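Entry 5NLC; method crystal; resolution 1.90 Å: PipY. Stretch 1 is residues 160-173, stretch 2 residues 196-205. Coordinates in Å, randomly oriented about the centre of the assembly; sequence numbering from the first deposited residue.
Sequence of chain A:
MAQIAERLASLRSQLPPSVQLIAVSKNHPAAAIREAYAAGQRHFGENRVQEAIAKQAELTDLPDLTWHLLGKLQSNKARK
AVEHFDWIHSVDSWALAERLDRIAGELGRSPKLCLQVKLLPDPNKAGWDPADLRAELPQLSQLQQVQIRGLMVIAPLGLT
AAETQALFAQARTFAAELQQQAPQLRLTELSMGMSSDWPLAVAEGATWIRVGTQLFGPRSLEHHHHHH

Stretch 1, residues 160-173: TAAETQALFAQART
Stretch 2 (196-205) SDWPLAVAEG

Two helices running in roughly the same direction can combine apolar packing with a salt bridge, and PipY offers a compact example. Residues 161-173 form a regular helix that continues later in the chain; residues 198-203 form a shorter one, both with phi near -60° and psi near -40°. Their N-to-C directions differ by 35° (signed crossing angle -35°), and the axes approach to 9.0 Å. In register, Ala161 CA lies 7.8 Å from Asp197 CA. Gln165 CA is 5.8 Å from Leu200 CA. Ala169 CA is 5.5 Å from Glu204 CA, and the pairing ends with Arg172 CA 6.7 Å from Gly205 CA. The two stretches bury 498 Å² in total.

Glu204, the first residue to leave helical phi/psi (-100/13), covers the most surface. Its CA-to-CB bond points toward the longer helix, and chi1 and chi2 are both m (-59°, -60°), with chi3 at -29°. The carboxylate thereby meets Arg172, whose side chain is extended through chi1 and chi2 (both t) before turning at chi3 (68°, p) and chi4 (-101°). Arg172 NH1 lies 2.7 Å from Glu204 OE1, a salt bridge with a hydrogen bond angle of 156°, the oxygen sitting at the guanidinium edge. Arg172 NH1 also donates to the backbone Glu204 O at 2.9 Å and 163°, so a single nitrogen grips both side chain and main chain. A water accepts from Arg172 NH2 (2.9 Å) and donates to Glu204 OE1 (2.8 Å). Glu204 CB is 3.8 Å from Phe168 CB.

The CA-to-CB bond of Phe168 (chi1 m, -67°; chi2 -28°) points toward the second stretch, and the residue is buried. Phe168 CE2 lies 3.7 Å from Ala201 CB, an apolar contact. Asp197 (phi/psi -122/8; chi1 p, 70°; chi2 16°) brings OD2 to the ring edge, 3.4 Å from Phe168 CZ, where aromatic hydrogens carry partial positive charge. A second water donates to Asp197 OD2 (2.9 Å) and to Thr164 OG1 (2.8 Å), linking the two side chains.

Leu200 (m, t), its CA-to-CB bond pointing toward the longer helix, is a knob in a hole formed by Ala161, Thr164 (chi1 m, -58°), Gln165 (t, t) and Phe168. Leu200 CD1 reaches 3.6 Å from Ala161 O and 3.9 Å from Thr164 CG2, while Leu200 CB is 4.1 Å from Phe168 CD2. Thr160 (chi1 p) caps the longer helix, Glu163 N donating to Thr160 OG1 at 3.0 Å. Gly205 has phi/psi 101/16, where a CB would be jammed against the preceding carbonyl oxygen.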

# COMPACT_ATOMS: atom_id res chain seq x y z
N THR A 160 -21.31 0.94 3.47
CA THR A 160 -22.11 0.63 2.25
C THR A 160 -21.31 0.84 0.97
O THR A 160 -20.32 1.51 0.95
CB THR A 160 -23.41 1.44 2.18
OG1 THR A 160 -23.14 2.81 1.87
CG2 THR A 160 -24.17 1.31 3.52
N ALA A 161 -21.75 0.24 -0.14
CA ALA A 161 -21.14 0.46 -1.43
C ALA A 161 -21.17 1.96 -1.76
O ALA A 161 -20.16 2.52 -2.18
CB ALA A 161 -21.83 -0.40 -2.55
N ALA A 162 -22.30 2.62 -1.50
CA ALA A 162 -22.40 4.06 -1.78
C ALA A 162 -21.43 4.89 -0.96
O ALA A 162 -20.74 5.78 -1.50
CB ALA A 162 -23.86 4.53 -1.60
N GLU A 163 -21.33 4.58 0.31
CA GLU A 163 -20.46 5.29 1.23
C GLU A 163 -18.99 5.01 0.83
O GLU A 163 -18.12 5.90 0.96
CB GLU A 163 -20.72 4.85 2.66
CG GLU A 163 -21.95 5.42 3.31
CD GLU A 163 -22.39 4.66 4.57
OE1 GLU A 163 -21.95 3.50 4.87
OE2 GLU A 163 -23.28 5.20 5.24
N THR A 164 -18.70 3.81 0.32
CA THR A 164 -17.36 3.49 -0.16
C THR A 164 -16.99 4.26 -1.42
O THR A 164 -15.87 4.78 -1.55
CB THR A 164 -17.21 1.98 -0.39
OG1 THR A 164 -17.50 1.34 0.85
CG2 THR A 164 -15.83 1.65 -0.91
N GLN A 165 -17.88 4.30 -2.36
CA GLN A 165 -17.65 5.12 -3.57
C GLN A 165 -17.32 6.56 -3.20
O GLN A 165 -16.34 7.15 -3.72
CB GLN A 165 -18.92 5.12 -4.43
CG GLN A 165 -18.68 5.95 -5.69
CD GLN A 165 -19.88 6.07 -6.49
OE1 GLN A 165 -20.86 6.69 -6.02
NE2 GLN A 165 -19.88 5.48 -7.73
N ALA A 166 -18.10 7.12 -2.31
CA ALA A 166 -17.93 8.51 -1.91
C ALA A 166 -16.56 8.69 -1.22
O ALA A 166 -15.84 9.69 -1.45
CB ALA A 166 -19.09 8.99 -1.05
N LEU A 167 -16.18 7.70 -0.42
CA LEU A 167 -14.90 7.73 0.28
C LEU A 167 -13.72 7.74 -0.66
O LEU A 167 -12.80 8.54 -0.42
CB LEU A 167 -14.77 6.57 1.31
CG LEU A 167 -13.40 6.41 2.00
CD1 LEU A 167 -13.11 7.48 3.03
CD2 LEU A 167 -13.37 5.05 2.65
N PHE A 168 -13.75 6.86 -1.69
CA PHE A 168 -12.68 6.75 -2.63
C PHE A 168 -12.56 8.01 -3.49
O PHE A 168 -11.44 8.46 -3.79
CB PHE A 168 -12.79 5.50 -3.47
CG PHE A 168 -12.60 4.19 -2.69
CD1 PHE A 168 -11.83 4.10 -1.53
CD2 PHE A 168 -13.17 3.04 -3.23
CE1 PHE A 168 -11.66 2.85 -0.91
CE2 PHE A 168 -13.01 1.83 -2.64
CZ PHE A 168 -12.25 1.73 -1.45
N ALA A 169 -13.70 8.64 -3.76
CA ALA A 169 -13.70 9.92 -4.48
C ALA A 169 -13.09 11.05 -3.65
O ALA A 169 -12.31 11.88 -4.13
CB ALA A 169 -15.14 10.25 -4.92
N GLN A 170 -13.45 11.04 -2.38
CA GLN A 170 -12.92 12.01 -1.42
C GLN A 170 -11.46 11.84 -1.28
O GLN A 170 -10.78 12.85 -1.18
CB GLN A 170 -13.61 11.90 -0.09
CG GLN A 170 -13.25 12.96 0.95
CD GLN A 170 -13.77 12.61 2.34
OE1 GLN A 170 -14.28 11.48 2.59
NE2 GLN A 170 -13.60 13.55 3.26
N ALA A 171 -10.95 10.62 -1.24
CA ALA A 171 -9.51 10.38 -1.24
C ALA A 171 -8.82 10.95 -2.44
O ALA A 171 -7.84 11.64 -2.30
CB ALA A 171 -9.22 8.90 -1.14
N ARG A 172 -9.34 10.68 -3.62
CA ARG A 172 -8.78 11.23 -4.84
C ARG A 172 -8.72 12.73 -4.81
O ARG A 172 -7.70 13.33 -5.13
CB ARG A 172 -9.57 10.75 -6.08
CG ARG A 172 -9.01 11.34 -7.35
CD ARG A 172 -9.83 11.07 -8.61
NE ARG A 172 -11.10 11.79 -8.54
CZ ARG A 172 -12.26 11.26 -8.21
NH1 ARG A 172 -12.39 9.96 -7.94
NH2 ARG A 172 -13.35 12.05 -8.18
N THR A 173 -9.82 13.34 -4.39
CA THR A 173 -9.94 14.77 -4.31
C THR A 173 -8.92 15.40 -3.35
O THR A 173 -8.17 16.33 -3.70
CB THR A 173 -11.42 15.10 -4.00
OG1 THR A 173 -12.19 14.66 -5.14
CG2 THR A 173 -11.61 16.55 -3.91
N SER A 196 -13.25 -6.98 -1.99
CA SER A 196 -14.65 -6.79 -2.36
C SER A 196 -14.97 -5.41 -2.95
O SER A 196 -16.03 -5.23 -3.48
CB SER A 196 -15.51 -6.99 -1.15
OG SER A 196 -14.97 -6.27 -0.07
N ASP A 197 -14.09 -4.42 -2.82
CA ASP A 197 -14.43 -3.08 -3.27
C ASP A 197 -13.50 -2.49 -4.31
O ASP A 197 -13.68 -1.31 -4.71
CB ASP A 197 -14.65 -2.15 -2.09
CG ASP A 197 -13.39 -1.80 -1.33
OD1 ASP A 197 -12.27 -2.04 -1.87
OD2 ASP A 197 -13.54 -1.20 -0.22
N TRP A 198 -12.57 -3.29 -4.84
CA TRP A 198 -11.60 -2.73 -5.80
C TRP A 198 -12.24 -2.17 -7.10
O TRP A 198 -11.73 -1.24 -7.64
CB TRP A 198 -10.42 -3.68 -6.13
CG TRP A 198 -10.78 -4.92 -6.89
CD1 TRP A 198 -10.92 -6.20 -6.39
CD2 TRP A 198 -11.00 -5.03 -8.28
NE1 TRP A 198 -11.26 -7.08 -7.37
CE2 TRP A 198 -11.35 -6.39 -8.55
CE3 TRP A 198 -11.02 -4.11 -9.33
CZ2 TRP A 198 -11.61 -6.85 -9.83
CZ3 TRP A 198 -11.29 -4.57 -10.61
CH2 TRP A 198 -11.63 -5.92 -10.85
N PRO A 199 -13.35 -2.73 -7.59
CA PRO A 199 -13.94 -2.06 -8.78
C PRO A 199 -14.37 -0.60 -8.48
O PRO A 199 -14.21 0.28 -9.32
CB PRO A 199 -15.11 -2.97 -9.16
CG PRO A 199 -14.72 -4.33 -8.60
CD PRO A 199 -14.03 -4.01 -7.30
N LEU A 200 -14.87 -0.33 -7.29
CA LEU A 200 -15.25 1.06 -6.92
C LEU A 200 -13.98 1.92 -6.86
O LEU A 200 -13.98 3.10 -7.29
CB LEU A 200 -15.95 1.12 -5.60
CG LEU A 200 -17.26 0.35 -5.48
CD1 LEU A 200 -17.80 0.48 -4.06
CD2 LEU A 200 -18.28 0.76 -6.48
N ALA A 201 -12.90 1.31 -6.35
CA ALA A 201 -11.63 2.03 -6.19
C ALA A 201 -11.05 2.41 -7.53
O ALA A 201 -10.68 3.58 -7.74
CB ALA A 201 -10.67 1.18 -5.40
N VAL A 202 -11.04 1.47 -8.46
CA VAL A 202 -10.51 1.70 -9.79
C VAL A 202 -11.30 2.82 -10.48
O VAL A 202 -10.70 3.72 -11.06
CB VAL A 202 -10.53 0.42 -10.63
CG1 VAL A 202 -10.30 0.69 -12.11
CG2 VAL A 202 -9.59 -0.61 -10.08
N ALA A 203 -12.63 2.79 -10.38
CA ALA A 203 -13.43 3.83 -11.03
C ALA A 203 -13.14 5.21 -10.40
O ALA A 203 -13.37 6.21 -11.05
CB ALA A 203 -14.93 3.50 -10.91
N GLU A 204 -12.67 5.27 -9.15
CA GLU A 204 -12.35 6.52 -8.53
C GLU A 204 -10.86 6.86 -8.54
O GLU A 204 -10.44 7.82 -7.87
CB GLU A 204 -12.87 6.57 -7.13
CG GLU A 204 -14.36 6.40 -7.00
CD GLU A 204 -15.18 7.45 -7.71
OE1 GLU A 204 -14.69 8.58 -7.87
OE2 GLU A 204 -16.29 7.10 -8.17
N GLY A 205 -10.08 6.15 -9.33
CA GLY A 205 -8.72 6.57 -9.67
C GLY A 205 -7.63 5.86 -8.88
O GLY A 205 -6.50 6.35 -8.85
O HOH W 1 -16.00 -0.98 1.25
O HOH W 2 -16.06 11.00 -8.19